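Local coordinates for protein MmeI (Methylophilus methylotrophus, PDB 5HR4) that probably methylates adenine at N6 in DNA with S-adenosyl-L-methionine, as part of a Type IIL restriction-modification enzyme that also cuts DNA, at residues Asn460-Asp468 and Leu513-Tyr524. Residues are numbered along the deposited sequence; the frame is centred on the assembly and turned at random.
With SFG (sinefungin), chain H.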
ATOM      1  N   ASN A 460     -14.722   4.356  12.575  1.00 28.51           N
ATOM      2  CA  ASN A 460     -13.557   3.485  12.535  1.00 30.64           C
ATOM      3  C   ASN A 460     -14.020   2.117  12.056  1.00 34.20           C
ATOM      4  O   ASN A 460     -14.541   1.320  12.843  1.00 36.83           O
ATOM      5  CB  ASN A 460     -12.882   3.405  13.906  1.00 34.03           C
ATOM      6  CG  ASN A 460     -11.632   2.550  13.887  1.00 34.50           C
ATOM      7  OD1 ASN A 460     -11.637   1.413  13.402  1.00 39.72           O
ATOM      8  ND2 ASN A 460     -10.549   3.100  14.381  1.00 29.53           N
ATOM      9  N   ALA A 461     -13.775   1.836  10.774  1.00 32.87           N
ATOM     10  CA  ALA A 461     -14.373   0.683  10.109  1.00 32.39           C
ATOM     11  C   ALA A 461     -14.048  -0.644  10.779  1.00 37.30           C
ATOM     12  O   ALA A 461     -14.711  -1.650  10.487  1.00 35.91           O
ATOM     13  CB  ALA A 461     -13.909   0.628   8.662  1.00 35.21           C
ATOM     14  N   LEU A 462     -13.036  -0.688  11.643  1.00 36.88           N
ATOM     15  CA  LEU A 462     -12.686  -1.936  12.304  1.00 35.27           C
ATOM     16  C   LEU A 462     -13.452  -2.141  13.605  1.00 40.14           C
ATOM     17  O   LEU A 462     -13.561  -3.287  14.067  1.00 40.68           O
ATOM     18  CB  LEU A 462     -11.174  -1.990  12.562  1.00 34.27           C
ATOM     19  CG  LEU A 462     -10.248  -1.885  11.329  1.00 36.41           C
ATOM     20  CD1 LEU A 462      -8.819  -2.194  11.689  1.00 36.01           C
ATOM     21  CD2 LEU A 462     -10.684  -2.793  10.212  1.00 33.43           C
ATOM     22  N   GLN A 463     -14.021  -1.071  14.180  1.00 36.48           N
ATOM     23  CA  GLN A 463     -14.709  -1.135  15.463  1.00 38.28           C
ATOM     24  C   GLN A 463     -16.227  -1.196  15.351  1.00 34.36           C
ATOM     25  O   GLN A 463     -16.883  -1.474  16.353  1.00 40.73           O
ATOM     26  CB  GLN A 463     -14.327   0.071  16.339  1.00 39.90           C
ATOM     27  CG  GLN A 463     -12.925   0.015  16.912  1.00 38.90           C
ATOM     28  CD  GLN A 463     -12.566   1.250  17.730  1.00 43.68           C
ATOM     29  OE1 GLN A 463     -13.402   2.127  17.947  1.00 42.56           O
ATOM     30  NE2 GLN A 463     -11.313   1.322  18.186  1.00 43.41           N
ATOM     31  N   ILE A 464     -16.806  -0.953  14.180  1.00 39.37           N
ATOM     32  CA  ILE A 464     -18.254  -0.883  14.025  1.00 32.08           C
ATOM     33  C   ILE A 464     -18.771  -2.093  13.242  1.00 34.98           C
ATOM     34  O   ILE A 464     -18.013  -2.858  12.642  1.00 34.92           O
ATOM     35  CB  ILE A 464     -18.695   0.419  13.332  1.00 32.32           C
ATOM     36  CG1 ILE A 464     -18.088   0.503  11.928  1.00 32.39           C
ATOM     37  CG2 ILE A 464     -18.326   1.628  14.153  1.00 28.52           C
ATOM     38  CD1 ILE A 464     -18.604   1.687  11.157  1.00 32.55           C
ATOM     39  N   ASP A 465     -20.089  -2.231  13.218  1.00 33.70           N
ATOM     40  CA  ASP A 465     -20.754  -3.206  12.366  1.00 42.49           C
ATOM     41  C   ASP A 465     -21.084  -2.540  11.027  1.00 40.68           C
ATOM     42  O   ASP A 465     -21.874  -1.587  10.988  1.00 38.26           O
ATOM     43  CB  ASP A 465     -22.019  -3.726  13.056  1.00 41.74           C
ATOM     44  CG  ASP A 465     -22.665  -4.887  12.320  1.00 43.74           C
ATOM     45  OD1 ASP A 465     -22.058  -5.439  11.376  1.00 55.14           O
ATOM     46  OD2 ASP A 465     -23.786  -5.267  12.707  1.00 49.00           O
ATOM     47  N   TRP A 466     -20.488  -3.042   9.932  1.00 31.52           N
ATOM     48  CA  TRP A 466     -20.725  -2.422   8.626  1.00 35.06           C
ATOM     49  C   TRP A 466     -22.213  -2.309   8.291  1.00 34.62           C
ATOM     50  O   TRP A 466     -22.621  -1.355   7.621  1.00 32.74           O
ATOM     51  CB  TRP A 466     -19.969  -3.183   7.519  1.00 30.27           C
ATOM     52  CG  TRP A 466     -18.472  -2.955   7.605  1.00 32.30           C
ATOM     53  CD1 TRP A 466     -17.829  -2.147   8.495  1.00 29.62           C
ATOM     54  CD2 TRP A 466     -17.447  -3.533   6.784  1.00 31.01           C
ATOM     55  NE1 TRP A 466     -16.477  -2.187   8.296  1.00 27.86           N
ATOM     56  CE2 TRP A 466     -16.210  -3.033   7.252  1.00 35.36           C
ATOM     57  CE3 TRP A 466     -17.452  -4.414   5.700  1.00 30.47           C
ATOM     58  CZ2 TRP A 466     -14.986  -3.394   6.675  1.00 30.51           C
ATOM     59  CZ3 TRP A 466     -16.236  -4.768   5.127  1.00 30.24           C
ATOM     60  CH2 TRP A 466     -15.025  -4.259   5.615  1.00 32.63           C
ATOM     61  N   ASN A 467     -23.047  -3.240   8.775  1.00 35.90           N
ATOM     62  CA  ASN A 467     -24.486  -3.154   8.504  1.00 39.66           C
ATOM     63  C   ASN A 467     -25.126  -1.857   9.005  1.00 37.37           C
ATOM     64  O   ASN A 467     -26.239  -1.533   8.583  1.00 41.63           O
ATOM     65  CB  ASN A 467     -25.232  -4.351   9.104  1.00 31.40           C
ATOM     66  CG  ASN A 467     -24.965  -5.640   8.349  1.00 41.67           C
ATOM     67  OD1 ASN A 467     -25.487  -5.857   7.238  1.00 36.76           O
ATOM     68  ND2 ASN A 467     -24.151  -6.510   8.943  1.00 37.38           N
ATOM     69  N   ASP A 468     -24.476  -1.096   9.886  1.00 36.42           N
ATOM     70  CA  ASP A 468     -25.069   0.193  10.228  1.00 39.49           C
ATOM     71  C   ASP A 468     -24.896   1.222   9.113  1.00 42.81           C
ATOM     72  O   ASP A 468     -25.662   2.192   9.046  1.00 44.09           O
ATOM     73  CB  ASP A 468     -24.479   0.722  11.531  1.00 42.19           C
ATOM     74  CG  ASP A 468     -24.701  -0.221  12.685  1.00 43.34           C
ATOM     75  OD1 ASP A 468     -25.674  -1.007  12.611  1.00 49.53           O
ATOM     76  OD2 ASP A 468     -23.906  -0.178  13.655  1.00 44.51           O
ATOM     77  N   LEU A 513      -1.709  -3.951   9.135  1.00 31.44           N
ATOM     78  CA  LEU A 513      -3.033  -3.447   9.470  1.00 26.99           C
ATOM     79  C   LEU A 513      -4.033  -3.723   8.351  1.00 32.01           C
ATOM     80  O   LEU A 513      -5.211  -3.993   8.620  1.00 34.08           O
ATOM     81  CB  LEU A 513      -2.976  -1.949   9.776  1.00 27.10           C
ATOM     82  CG  LEU A 513      -4.301  -1.370  10.298  1.00 27.69           C
ATOM     83  CD1 LEU A 513      -4.871  -2.234  11.414  1.00 22.86           C
ATOM     84  CD2 LEU A 513      -4.131   0.055  10.747  1.00 20.73           C
ATOM     85  N   VAL A 514      -3.591  -3.660   7.085  1.00 31.07           N
ATOM     86  CA  VAL A 514      -4.540  -3.798   5.978  1.00 28.78           C
ATOM     87  C   VAL A 514      -5.226  -5.157   6.018  1.00 32.28           C
ATOM     88  O   VAL A 514      -6.383  -5.291   5.588  1.00 31.53           O
ATOM     89  CB  VAL A 514      -3.854  -3.560   4.614  1.00 31.33           C
ATOM     90  CG1 VAL A 514      -2.814  -4.617   4.322  1.00 25.31           C
ATOM     91  CG2 VAL A 514      -4.896  -3.513   3.488  1.00 33.10           C
ATOM     92  N   ALA A 515      -4.550  -6.178   6.559  1.00 30.52           N
ATOM     93  CA  ALA A 515      -5.160  -7.500   6.631  1.00 28.47           C
ATOM     94  C   ALA A 515      -6.497  -7.458   7.354  1.00 30.81           C
ATOM     95  O   ALA A 515      -7.431  -8.151   6.958  1.00 31.42           O
ATOM     96  CB  ALA A 515      -4.214  -8.483   7.308  1.00 24.45           C
ATOM     97  N   ALA A 516      -6.626  -6.593   8.366  1.00 37.13           N
ATOM     98  CA  ALA A 516      -7.858  -6.491   9.152  1.00 33.06           C
ATOM     99  C   ALA A 516      -9.126  -6.338   8.302  1.00 31.70           C
ATOM    100  O   ALA A 516     -10.180  -6.870   8.661  1.00 36.24           O
ATOM    101  CB  ALA A 516      -7.746  -5.323  10.120  1.00 31.72           C
ATOM    102  N   TRP A 517      -9.070  -5.598   7.196  1.00 31.11           N
ATOM    103  CA  TRP A 517     -10.305  -5.419   6.426  1.00 36.32           C
ATOM    104  C   TRP A 517     -10.786  -6.706   5.758  1.00 33.59           C
ATOM    105  O   TRP A 517     -11.963  -6.787   5.398  1.00 32.48           O
ATOM    106  CB  TRP A 517     -10.152  -4.331   5.355  1.00 33.63           C
ATOM    107  CG  TRP A 517     -10.346  -2.948   5.886  1.00 31.79           C
ATOM    108  CD1 TRP A 517     -11.370  -2.096   5.607  1.00 30.86           C
ATOM    109  CD2 TRP A 517      -9.494  -2.261   6.803  1.00 31.80           C
ATOM    110  NE1 TRP A 517     -11.205  -0.916   6.293  1.00 27.14           N
ATOM    111  CE2 TRP A 517     -10.058  -0.994   7.032  1.00 28.78           C
ATOM    112  CE3 TRP A 517      -8.301  -2.595   7.446  1.00 32.64           C
ATOM    113  CZ2 TRP A 517      -9.471  -0.056   7.876  1.00 34.92           C
ATOM    114  CZ3 TRP A 517      -7.717  -1.664   8.293  1.00 33.62           C
ATOM    115  CH2 TRP A 517      -8.303  -0.410   8.502  1.00 36.03           C
ATOM    116  N   TYR A 518      -9.915  -7.709   5.590  1.00 31.01           N
ATOM    117  CA  TYR A 518     -10.333  -8.929   4.899  1.00 31.65           C
ATOM    118  C   TYR A 518     -11.292  -9.777   5.728  1.00 36.45           C
ATOM    119  O   TYR A 518     -12.337 -10.190   5.191  1.00 37.42           O
ATOM    120  CB  TYR A 518      -9.103  -9.728   4.463  1.00 30.86           C
ATOM    121  CG  TYR A 518      -8.385  -9.155   3.267  1.00 32.02           C
ATOM    122  CD1 TYR A 518      -7.590  -8.018   3.386  1.00 31.12           C
ATOM    123  CD2 TYR A 518      -8.480  -9.766   2.023  1.00 35.76           C
ATOM    124  CE1 TYR A 518      -6.928  -7.496   2.309  1.00 31.72           C
ATOM    125  CE2 TYR A 518      -7.817  -9.252   0.925  1.00 35.19           C
ATOM    126  CZ  TYR A 518      -7.046  -8.116   1.075  1.00 36.93           C
ATOM    127  OH  TYR A 518      -6.385  -7.603  -0.008  1.00 35.06           O
ATOM    128  N   PRO A 519     -11.015 -10.102   6.996  1.00 35.10           N
ATOM    129  CA  PRO A 519     -12.016 -10.844   7.777  1.00 35.99           C
ATOM    130  C   PRO A 519     -13.290 -10.056   7.992  1.00 36.95           C
ATOM    131  O   PRO A 519     -14.374 -10.651   8.025  1.00 36.25           O
ATOM    132  CB  PRO A 519     -11.298 -11.113   9.108  1.00 39.49           C
ATOM    133  CG  PRO A 519      -9.867 -11.001   8.790  1.00 40.08           C
ATOM    134  CD  PRO A 519      -9.773  -9.927   7.761  1.00 35.01           C
ATOM    135  N   LYS A 520     -13.189  -8.732   8.155  1.00 37.43           N
ATOM    136  CA  LYS A 520     -14.378  -7.889   8.228  1.00 32.93           C
ATOM    137  C   LYS A 520     -15.274  -8.131   7.026  1.00 33.20           C
ATOM    138  O   LYS A 520     -16.395  -8.630   7.167  1.00 37.07           O
ATOM    139  CB  LYS A 520     -13.979  -6.415   8.326  1.00 30.36           C
ATOM    140  CG  LYS A 520     -13.838  -5.936   9.740  1.00 32.31           C
ATOM    141  CD  LYS A 520     -15.172  -6.008  10.458  1.00 30.95           C
ATOM    142  CE  LYS A 520     -15.316  -4.928  11.510  1.00 29.48           C
ATOM    143  NZ  LYS A 520     -16.615  -5.055  12.245  1.00 29.83           N
ATOM    144  N   ALA A 521     -14.782  -7.795   5.827  1.00 37.24           N
ATOM    145  CA  ALA A 521     -15.512  -8.089   4.596  1.00 33.35           C
ATOM    146  C   ALA A 521     -15.982  -9.533   4.564  1.00 33.30           C
ATOM    147  O   ALA A 521     -17.148  -9.806   4.257  1.00 33.84           O
ATOM    148  CB  ALA A 521     -14.635  -7.799   3.382  1.00 33.18           C
ATOM    149  N   ALA A 522     -15.096 -10.473   4.915  1.00 29.85           N
ATOM    150  CA  ALA A 522     -15.456 -11.889   4.853  1.00 33.44           C
ATOM    151  C   ALA A 522     -16.610 -12.222   5.791  1.00 34.21           C
ATOM    152  O   ALA A 522     -17.469 -13.041   5.456  1.00 38.88           O
ATOM    153  CB  ALA A 522     -14.247 -12.761   5.172  1.00 34.74           C
ATOM    154  N   HIS A 523     -16.653 -11.603   6.972  1.00 40.00           N
ATOM    155  CA  HIS A 523     -17.788 -11.827   7.865  1.00 39.20           C
ATOM    156  C   HIS A 523     -19.031 -11.094   7.371  1.00 35.85           C
ATOM    157  O   HIS A 523     -20.142 -11.627   7.433  1.00 37.33           O
ATOM    158  CB  HIS A 523     -17.430 -11.409   9.295  1.00 35.20           C
ATOM    159  CG  HIS A 523     -16.623 -12.436  10.036  1.00 47.41           C
ATOM    160  ND1 HIS A 523     -15.287 -12.264  10.342  1.00 51.12           N
ATOM    161  CD2 HIS A 523     -16.959 -13.659  10.513  1.00 48.51           C
ATOM    162  CE1 HIS A 523     -14.840 -13.329  10.985  1.00 43.88           C
ATOM    163  NE2 HIS A 523     -15.836 -14.190  11.103  1.00 49.13           N
ATOM    164  N   TYR A 524     -18.849  -9.887   6.839  1.00 32.80           N
ATOM    165  CA  TYR A 524     -19.966  -9.091   6.353  1.00 30.14           C
ATOM    166  C   TYR A 524     -20.726  -9.788   5.227  1.00 37.72           C
ATOM    167  O   TYR A 524     -21.963  -9.797   5.212  1.00 42.94           O
ATOM    168  CB  TYR A 524     -19.431  -7.746   5.886  1.00 33.55           C
ATOM    169  CG  TYR A 524     -20.451  -6.810   5.282  1.00 36.38           C
ATOM    170  CD1 TYR A 524     -21.403  -6.183   6.071  1.00 37.45           C
ATOM    171  CD2 TYR A 524     -20.430  -6.512   3.933  1.00 32.04           C
ATOM    172  CE1 TYR A 524     -22.324  -5.310   5.514  1.00 36.75           C
ATOM    173  CE2 TYR A 524     -21.341  -5.639   3.375  1.00 32.36           C
ATOM    174  CZ  TYR A 524     -22.280  -5.041   4.168  1.00 34.03           C
ATOM    175  OH  TYR A 524     -23.186  -4.165   3.621  1.00 38.58           O
TER
HETATM  176  N   SFG H1002      -8.869   5.364  -1.429  1.00 39.36           N
HETATM  177  CA  SFG H1002      -8.774   6.686  -0.848  1.00 41.66           C
HETATM  178  C   SFG H1002      -8.566   7.662  -1.991  1.00 44.47           C
HETATM  179  O   SFG H1002      -8.498   7.213  -3.157  1.00 45.42           O
HETATM  180  OXT SFG H1002      -8.471   8.896  -1.791  1.00 43.95           O
HETATM  181  CB  SFG H1002      -7.599   6.755   0.121  1.00 40.94           C
HETATM  182  CG  SFG H1002      -7.771   5.645   1.146  1.00 38.68           C
HETATM  183  CD  SFG H1002      -6.467   5.577   1.910  1.00 36.43           C
HETATM  184  NE  SFG H1002      -5.550   4.796   1.104  1.00 35.96           N
HETATM  185  C5' SFG H1002      -6.653   4.957   3.304  1.00 40.93           C
HETATM  186  C4' SFG H1002      -7.736   5.666   4.186  1.00 40.18           C
HETATM  187  O4' SFG H1002      -8.065   4.874   5.167  1.00 39.00           O
HETATM  188  C3' SFG H1002      -7.236   6.937   4.894  1.00 45.25           C
HETATM  189  O3' SFG H1002      -7.913   7.987   4.371  1.00 50.67           O
HETATM  190  C2' SFG H1002      -7.535   6.738   6.409  1.00 42.99           C
HETATM  191  O2' SFG H1002      -8.097   7.971   7.029  1.00 45.35           O
HETATM  192  C1' SFG H1002      -8.436   5.809   6.427  1.00 38.60           C
HETATM  193  N9  SFG H1002      -8.347   4.941   7.559  1.00 33.27           N
HETATM  194  C8  SFG H1002      -7.255   4.487   8.168  1.00 37.02           C
HETATM  195  N7  SFG H1002      -7.633   3.663   9.148  1.00 34.95           N
HETATM  196  C5  SFG H1002      -8.964   3.606   9.135  1.00 38.51           C
HETATM  197  C6  SFG H1002      -9.844   2.919   9.936  1.00 37.93           C
HETATM  198  N6  SFG H1002      -9.654   2.020  11.048  1.00 32.91           N
HETATM  199  N1  SFG H1002     -11.154   3.011   9.743  1.00 36.32           N
HETATM  200  C2  SFG H1002     -11.618   3.795   8.740  1.00 32.87           C
HETATM  201  N3  SFG H1002     -10.748   4.478   7.951  1.00 34.79           N
HETATM  202  C4  SFG H1002      -9.414   4.383   8.150  1.00 35.93           C
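Leu462 sets CD2 over the centre of the Trp517 six-membered ring, 3.5 Å from its centroid, a CH-pi contact, while CD1 reaches Ala516 CB at 3.7 Å. Trp466 brings its six-membered ring against helix 517-524: Lys520 CB packs against CZ2 and CH2, and CZ3 comes within 3.8 Å of Ala521 CB. The same ring turns an edge toward the face of Tyr524 in an offset edge-to-face pair, planes 64° apart. Lys520, bent at chi2 (-64°) and chi3, turns NZ back to donate a hydrogen bond to Ile464 O (2.6 Å), tilted 23° from the carbonyl plane. Behind these contacts, Trp466 NE1 donates to an in-plane lone pair of Ala461 O at 2.9 Å, Trp517 NE1 to Pro362 O, and Tyr524 OH bonds Leu470 O. An alanine in place of Trp466 would probably leave Ala461 O without this donor and open a gap between Lys520, Ala521 and Tyr524. In the methyltransferase domain, the loop after strand 455-458 meets the sinefungin adenine: Ala461 N donates to sinefungin N1 (3.1 Å), Asn460 OD1, also an Asx-turn acceptor, weakly accepts from its N6, and the Trp517 edge approaches its C6. Polar bonds therefore read the adenine edge, while apolar packing and one lysine bond tie its loop to the helix.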